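Local coordinates for protein glycoside hydrolase, GH17 family (Formosa sp. Hel1_33_131, PDB 6FCG) that probably hydrolyses internal beta-1,3-glucosidic bonds of laminarin, the storage glucan of microalgae, as an endo-laminarinase of a marine bacterium, at residues A[206-211]-A[235-240]; A[184-189]-A[228-233]; A[300-305]-A[343-348]. All coordinates share one frame; numbering follows the deposited sequence.

Contact 1. Residues A[206-211]-A[235-240]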
# COMPACT_ATOMS: atom_id res chain seq x y z
N TRP A 206 27.00 17.12 42.90
CA TRP A 206 25.69 17.56 42.47
C TRP A 206 24.79 16.36 42.19
O TRP A 206 25.24 15.36 41.63
CB TRP A 206 25.82 18.51 41.26
CG TRP A 206 25.90 19.97 41.65
CD1 TRP A 206 26.19 20.46 42.88
CD2 TRP A 206 25.69 21.10 40.80
NE1 TRP A 206 26.18 21.83 42.86
CE2 TRP A 206 25.90 22.25 41.60
CE3 TRP A 206 25.38 21.26 39.46
CZ2 TRP A 206 25.77 23.54 41.10
CZ3 TRP A 206 25.26 22.55 38.95
CH2 TRP A 206 25.46 23.67 39.77
N ILE A 207 23.52 16.49 42.56
CA ILE A 207 22.54 15.43 42.36
C ILE A 207 21.49 15.90 41.38
O ILE A 207 21.05 17.04 41.43
CB ILE A 207 21.87 15.05 43.67
CG1 ILE A 207 22.91 14.84 44.78
CG2 ILE A 207 21.03 13.79 43.48
CD1 ILE A 207 23.91 13.73 44.52
N THR A 208 21.09 15.01 40.48
CA THR A 208 20.06 15.33 39.47
C THR A 208 19.28 14.08 39.13
O THR A 208 19.49 13.03 39.73
CB THR A 208 20.68 15.94 38.19
OG1 THR A 208 19.66 16.47 37.33
CG2 THR A 208 21.52 14.90 37.41
N SER A 209 18.37 14.23 38.17
CA SER A 209 17.77 13.11 37.46
C SER A 209 17.81 13.47 36.00
O SER A 209 17.61 14.62 35.65
CB SER A 209 16.34 12.88 37.90
OG SER A 209 15.81 11.70 37.31
N SER A 210 18.11 12.51 35.13
CA SER A 210 18.21 12.81 33.71
C SER A 210 16.95 12.27 33.05
O SER A 210 16.66 11.08 33.10
CB SER A 210 19.50 12.24 33.12
OG SER A 210 19.97 13.07 32.06
N ASP A 211 16.20 13.17 32.43
CA ASP A 211 14.88 12.80 31.93
C ASP A 211 14.42 13.69 30.78
O ASP A 211 14.97 14.76 30.52
CB ASP A 211 13.86 12.80 33.09
CG ASP A 211 12.80 11.68 32.96
OD1 ASP A 211 12.23 11.53 31.85
OD2 ASP A 211 12.56 10.96 33.97
N VAL A 235 16.77 18.59 43.67
CA VAL A 235 17.96 18.42 42.80
C VAL A 235 18.85 19.66 42.78
O VAL A 235 18.38 20.76 43.06
CB VAL A 235 17.61 18.05 41.32
CG1 VAL A 235 16.93 16.70 41.27
CG2 VAL A 235 16.78 19.11 40.62
N ASP A 236 20.13 19.48 42.48
CA ASP A 236 21.03 20.64 42.33
C ASP A 236 20.83 21.28 40.97
O ASP A 236 20.98 22.50 40.84
CB ASP A 236 22.48 20.24 42.55
CG ASP A 236 22.75 19.84 43.99
OD1 ASP A 236 22.75 20.72 44.86
OD2 ASP A 236 23.00 18.63 44.27
N TYR A 237 20.49 20.48 39.95
CA TYR A 237 20.10 20.99 38.63
C TYR A 237 19.18 20.01 37.90
O TYR A 237 19.00 18.89 38.36
CB TYR A 237 21.36 21.28 37.79
CG TYR A 237 22.03 20.06 37.15
CD1 TYR A 237 22.90 19.27 37.87
CD2 TYR A 237 21.82 19.74 35.81
CE1 TYR A 237 23.54 18.19 37.28
CE2 TYR A 237 22.45 18.67 35.22
CZ TYR A 237 23.30 17.88 35.95
OH TYR A 237 23.95 16.80 35.37
N LEU A 238 18.65 20.44 36.75
CA LEU A 238 17.80 19.61 35.90
C LEU A 238 18.56 19.17 34.67
O LEU A 238 19.02 20.00 33.90
CB LEU A 238 16.54 20.36 35.46
CG LEU A 238 15.41 20.55 36.50
CD1 LEU A 238 15.78 21.59 37.55
CD2 LEU A 238 14.12 20.97 35.81
N SER A 239 18.66 17.85 34.47
CA SER A 239 19.26 17.26 33.28
C SER A 239 18.10 16.86 32.29
O SER A 239 17.34 15.93 32.54
CB SER A 239 20.12 16.06 33.66
OG SER A 239 20.84 15.57 32.56
N VAL A 240 18.00 17.58 31.19
CA VAL A 240 16.85 17.56 30.31
C VAL A 240 17.20 16.92 28.99
O VAL A 240 18.22 17.28 28.38
CB VAL A 240 16.37 19.00 30.06
CG1 VAL A 240 15.31 19.04 28.98
CG2 VAL A 240 15.83 19.58 31.35
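Strands 206-211 and 238-240 run parallel, neighbours in the TIM barrel, but the buried middle and C-terminal part of their contact is knit differently from its more open beginning. In the buried part, Thr208 holds OG1 anti to its backbone N (chi1 -169°), so the hydroxyl donates to Tyr237 O at 2.7 Å and weakly accepts the Ser239 N-H. Its CB lies over one face of the Tyr237 ring, 4.0 Å from the centroid; threonine suits the place by offering a hydroxyl and a carbon face together. Farther on, Ser210 OG and Ser239 OG share a hydrogen bond of 2.7 Å, small polar groups on the barrel's inner side, with His241 a second partner of Ser210. The Asp211 N-H meets Ser239 O in the carbonyl plane at 3.0 Å. At the partly exposed beginning, Asp236 lays CB over the five-membered ring of Trp206. Its OD2 takes the Ile207 N-H at 2.8 Å through the anti lone pair, while Asp236 N returns a bond to Ile207 O. Lys196 and Gln193 also bind OD2; three donors thus converge on it, one of them the charged Lys196, which would probably favour the ionised carboxylate.

Contact 2. Residues A[184-189]-A[228-233]; sequences VILKWV and LTKLIE
Leu231, Leu186 and Lys230 give this helix-helix contact most of its buried surface. Leu231 carries its CG anti to the backbone N (chi1 178°), which sends both methyls across to helix 184-189. There CD1 fits between two beta-branched residues, 3.7 Å from Ile185 CG2 and 3.8 Å from Val189 CG2, with the Val189 side chain crossing it at about a right angle. Met171 and Trp216 also touch Leu231, which is buried. An alanine here would remove CG and both methyls and would probably loosen the packing of Ile185 and Val189 against the second helix. Leu186 answers from the opposite helix with the same torsions, but nearer to solvent: its CD1 rests 3.7 Å from Lys230 O, and its CD2 lies 3.7 Å from Lys230 CB. Lysine suits this outer position because its first carbons pack on Leu186 while the chain carries its ammonium away from the interface. With no hydrogen bond between them, the helices depend on apolar branches, and the axes of segments 184-189 and 228-233 approach to 9.2 Å at 27°. Such near-parallel packing is what neighbouring helices in the outer layer of a TIM barrel display, here those after the fourth and fifth strands.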
# COMPACT_ATOMS: atom_id res chain seq x y z
N VAL A 184 9.38 8.29 43.58
CA VAL A 184 10.53 7.38 43.71
C VAL A 184 11.87 8.08 43.33
O VAL A 184 12.85 7.93 44.04
CB VAL A 184 10.29 5.89 43.22
CG1 VAL A 184 8.83 5.57 42.90
CG2 VAL A 184 11.18 5.63 42.04
N ILE A 185 11.90 8.94 42.33
CA ILE A 185 13.12 9.72 42.10
C ILE A 185 13.44 10.66 43.28
O ILE A 185 14.59 10.73 43.71
CB ILE A 185 13.06 10.52 40.80
CG1 ILE A 185 12.68 9.63 39.62
CG2 ILE A 185 14.37 11.25 40.56
CD1 ILE A 185 13.48 8.35 39.43
N LEU A 186 12.41 11.36 43.79
CA LEU A 186 12.52 12.24 44.94
C LEU A 186 13.10 11.53 46.15
O LEU A 186 13.99 12.04 46.82
CB LEU A 186 11.14 12.79 45.29
CG LEU A 186 11.02 13.71 46.54
CD1 LEU A 186 11.81 14.99 46.36
CD2 LEU A 186 9.55 14.02 46.80
N LYS A 187 12.59 10.35 46.42
CA LYS A 187 13.09 9.52 47.52
C LYS A 187 14.61 9.37 47.47
O LYS A 187 15.31 9.61 48.45
CB LYS A 187 12.42 8.16 47.47
CG LYS A 187 12.77 7.24 48.62
CD LYS A 187 12.44 5.79 48.28
CE LYS A 187 12.99 4.87 49.34
NZ LYS A 187 12.75 3.45 48.95
N TRP A 188 15.13 8.95 46.32
CA TRP A 188 16.56 8.69 46.19
C TRP A 188 17.39 9.96 46.06
O TRP A 188 18.51 10.02 46.54
CB TRP A 188 16.83 7.70 45.05
CG TRP A 188 16.28 6.36 45.35
CD1 TRP A 188 15.27 5.74 44.69
CD2 TRP A 188 16.65 5.51 46.42
NE1 TRP A 188 15.01 4.53 45.27
CE2 TRP A 188 15.84 4.36 46.34
CE3 TRP A 188 17.59 5.61 47.46
CZ2 TRP A 188 15.95 3.31 47.23
CZ3 TRP A 188 17.71 4.57 48.35
CH2 TRP A 188 16.88 3.42 48.23
N VAL A 189 16.86 10.98 45.40
CA VAL A 189 17.57 12.24 45.39
C VAL A 189 17.73 12.69 46.85
O VAL A 189 18.79 13.13 47.23
CB VAL A 189 16.85 13.30 44.53
CG1 VAL A 189 17.39 14.70 44.77
CG2 VAL A 189 16.99 12.95 43.07
N LEU A 228 6.67 16.16 41.72
CA LEU A 228 7.60 16.78 40.76
C LEU A 228 8.11 18.11 41.23
O LEU A 228 9.27 18.41 41.07
CB LEU A 228 6.96 16.96 39.38
CG LEU A 228 7.81 17.72 38.35
CD1 LEU A 228 9.10 16.99 38.04
CD2 LEU A 228 7.04 17.92 37.06
N THR A 229 7.23 18.93 41.79
CA THR A 229 7.66 20.23 42.36
C THR A 229 8.74 20.00 43.44
O THR A 229 9.75 20.69 43.43
CB THR A 229 6.45 21.07 42.89
OG1 THR A 229 5.63 21.46 41.77
CG2 THR A 229 6.91 22.31 43.61
N LYS A 230 8.53 19.03 44.32
CA LYS A 230 9.49 18.72 45.38
C LYS A 230 10.81 18.20 44.81
O LYS A 230 11.88 18.51 45.36
CB LYS A 230 8.94 17.68 46.38
CG LYS A 230 7.69 18.13 47.11
CD LYS A 230 7.46 17.39 48.41
CE LYS A 230 6.05 17.65 48.87
NZ LYS A 230 5.27 16.43 48.77
N LEU A 231 10.73 17.40 43.74
CA LEU A 231 11.92 16.92 43.07
C LEU A 231 12.73 18.05 42.46
O LEU A 231 13.95 18.07 42.57
CB LEU A 231 11.55 15.91 41.97
CG LEU A 231 12.73 15.36 41.16
CD1 LEU A 231 13.67 14.56 42.04
CD2 LEU A 231 12.21 14.50 40.04
N ILE A 232 12.04 18.98 41.81
CA ILE A 232 12.69 20.16 41.26
C ILE A 232 13.38 20.98 42.35
O ILE A 232 14.45 21.52 42.09
CB ILE A 232 11.71 21.03 40.46
CG1 ILE A 232 11.31 20.30 39.17
CG2 ILE A 232 12.32 22.38 40.10
CD1 ILE A 232 10.01 20.77 38.57
N GLU A 233 12.79 21.07 43.55
CA GLU A 233 13.45 21.68 44.74
C GLU A 233 14.66 20.89 45.20
O GLU A 233 15.64 21.48 45.57
CB GLU A 233 12.50 21.84 45.98
CG GLU A 233 11.54 23.09 45.94
CD GLU A 233 12.20 24.47 46.04
OE1 GLU A 233 13.41 24.65 45.83
OE2 GLU A 233 11.46 25.46 46.24

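Contact 3. Residues A[300-305]-A[343-348]; sequences PIHIGE and ANMSCF
Two backbone hydrogen bonds join strand 301-305 to 343-348: Phe348 N to Ile303 O at 2.9 Å, nearly along the C=O axis, and Ile303 N to Ser346 O at 3.0 Å. This single bridge puts 343-348 beside the seventh strand of the TIM barrel, where the eighth is expected, and Phe348 O goes on to Ser53 of the first strand. A third bond uses a side chain. His302 ND1 accepts the Ser346 N-H at 3.1 Å, with the donor 28° out of the ring plane, so a neutral imidazole would probably carry its proton on NE2. The Ser346 hydroxyl binds Gly45 N, a further tie outside the two segments. Just before, Asn344 closes the preceding helix in a Schellman motif, its positive phi turning the chain toward the strand. Glu305, at the strand's C-terminal end, where TIM barrels place their active sites, forms a salt bridge with Arg87 and hydrogen bonds with the hydroxyls of Tyr243 and Tyr89. Farther out, Met345, extended beyond CG, passes its CG and CE close by Ile301 O and brings CE to 4.2 Å from Ile301 CB. Branched Ile303 places CG2 4.0 Å from Cys347 SG, and the Phe348 ring turns its edge to Ile303 O, with CD1 3.7 Å away.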
# COMPACT_ATOMS: atom_id res chain seq x y z
N PRO A 300 19.64 25.74 37.65
CA PRO A 300 20.21 25.56 36.32
C PRO A 300 19.56 24.38 35.56
O PRO A 300 19.11 23.40 36.15
CB PRO A 300 21.69 25.27 36.60
CG PRO A 300 21.88 25.46 38.07
CD PRO A 300 20.55 25.27 38.70
N ILE A 301 19.53 24.52 34.24
CA ILE A 301 19.13 23.45 33.35
C ILE A 301 20.33 23.15 32.46
O ILE A 301 20.96 24.08 31.90
CB ILE A 301 17.92 23.86 32.50
CG1 ILE A 301 16.71 24.06 33.41
CG2 ILE A 301 17.62 22.79 31.46
CD1 ILE A 301 15.61 24.85 32.77
N HIS A 302 20.62 21.86 32.31
CA HIS A 302 21.60 21.35 31.33
C HIS A 302 21.00 20.27 30.45
O HIS A 302 20.05 19.60 30.83
CB HIS A 302 22.84 20.87 32.07
CG HIS A 302 23.53 21.98 32.80
ND1 HIS A 302 24.18 22.99 32.13
CD2 HIS A 302 23.60 22.30 34.11
CE1 HIS A 302 24.64 23.87 32.99
NE2 HIS A 302 24.31 23.48 34.21
N ILE A 303 21.54 20.12 29.25
CA ILE A 303 21.06 19.10 28.33
C ILE A 303 21.78 17.79 28.62
O ILE A 303 22.96 17.63 28.31
CB ILE A 303 21.20 19.52 26.85
CG1 ILE A 303 20.50 20.87 26.61
CG2 ILE A 303 20.61 18.45 25.93
CD1 ILE A 303 19.04 20.94 27.03
N GLY A 304 21.04 16.86 29.18
CA GLY A 304 21.56 15.54 29.48
C GLY A 304 21.60 14.57 28.31
O GLY A 304 22.31 13.56 28.38
N GLU A 305 20.79 14.81 27.29
CA GLU A 305 20.77 13.92 26.15
C GLU A 305 20.09 14.57 24.96
O GLU A 305 18.97 15.04 25.05
CB GLU A 305 20.12 12.56 26.51
CG GLU A 305 20.73 11.36 25.77
CD GLU A 305 20.02 10.04 26.06
OE1 GLU A 305 19.34 9.50 25.13
OE2 GLU A 305 20.10 9.53 27.21
N ALA A 343 24.32 29.65 25.63
CA ALA A 343 23.38 29.64 26.76
C ALA A 343 24.01 29.16 28.09
O ALA A 343 23.32 29.06 29.10
CB ALA A 343 22.20 28.76 26.41
N ASN A 344 25.31 28.90 28.09
CA ASN A 344 26.04 28.28 29.23
C ASN A 344 25.37 27.01 29.79
O ASN A 344 25.10 26.88 30.97
CB ASN A 344 26.34 29.34 30.33
CG ASN A 344 27.23 30.52 29.83
OD1 ASN A 344 28.46 30.43 29.48
ND2 ASN A 344 26.59 31.67 29.82
N MET A 345 25.09 26.08 28.88
CA MET A 345 24.64 24.74 29.22
C MET A 345 25.69 23.73 28.76
O MET A 345 26.29 23.88 27.72
CB MET A 345 23.29 24.43 28.54
CG MET A 345 22.13 25.33 28.95
SD MET A 345 20.60 25.14 27.99
CE MET A 345 19.53 25.85 29.22
N SER A 346 25.93 22.73 29.58
CA SER A 346 26.50 21.49 29.14
C SER A 346 25.52 20.73 28.23
O SER A 346 24.29 20.81 28.36
CB SER A 346 26.92 20.63 30.35
OG SER A 346 28.10 21.16 30.96
N CYS A 347 26.07 20.01 27.27
CA CYS A 347 25.31 19.10 26.48
C CYS A 347 26.05 17.77 26.42
O CYS A 347 27.07 17.66 25.75
CB CYS A 347 25.11 19.64 25.06
SG CYS A 347 24.15 18.45 24.07
N PHE A 348 25.47 16.75 27.07
CA PHE A 348 26.03 15.40 27.04
C PHE A 348 25.52 14.77 25.76
O PHE A 348 24.60 13.96 25.78
CB PHE A 348 25.60 14.63 28.28
CG PHE A 348 26.25 15.14 29.56
CD1 PHE A 348 25.76 16.26 30.22
CD2 PHE A 348 27.36 14.49 30.09
CE1 PHE A 348 26.37 16.71 31.37
CE2 PHE A 348 27.95 14.94 31.24
CZ PHE A 348 27.46 16.05 31.90

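Overall arrangement
From the N terminus, helix segment 184-189 comes first and strand 206-211 follows it. Helix segment 228-233 then closes contact 2, and strand 238-240 closes contact 1 soon after, so the two loops cross, as they must when neighbouring beta-alpha units pair strand with strand and helix with helix. The two layers meet where Ile185 and Val189 pack on Ser209 and Ile207. Contact 3 opens only later, at 300-305, and its loop closes through helix 326-342 at 343-348, in series with the others. It joins contact 1 through the sheet, His302 and Val240 belonging to adjacent strands, whereas contact 2 stays apart, its nearest atoms about 8 Å from contact 3.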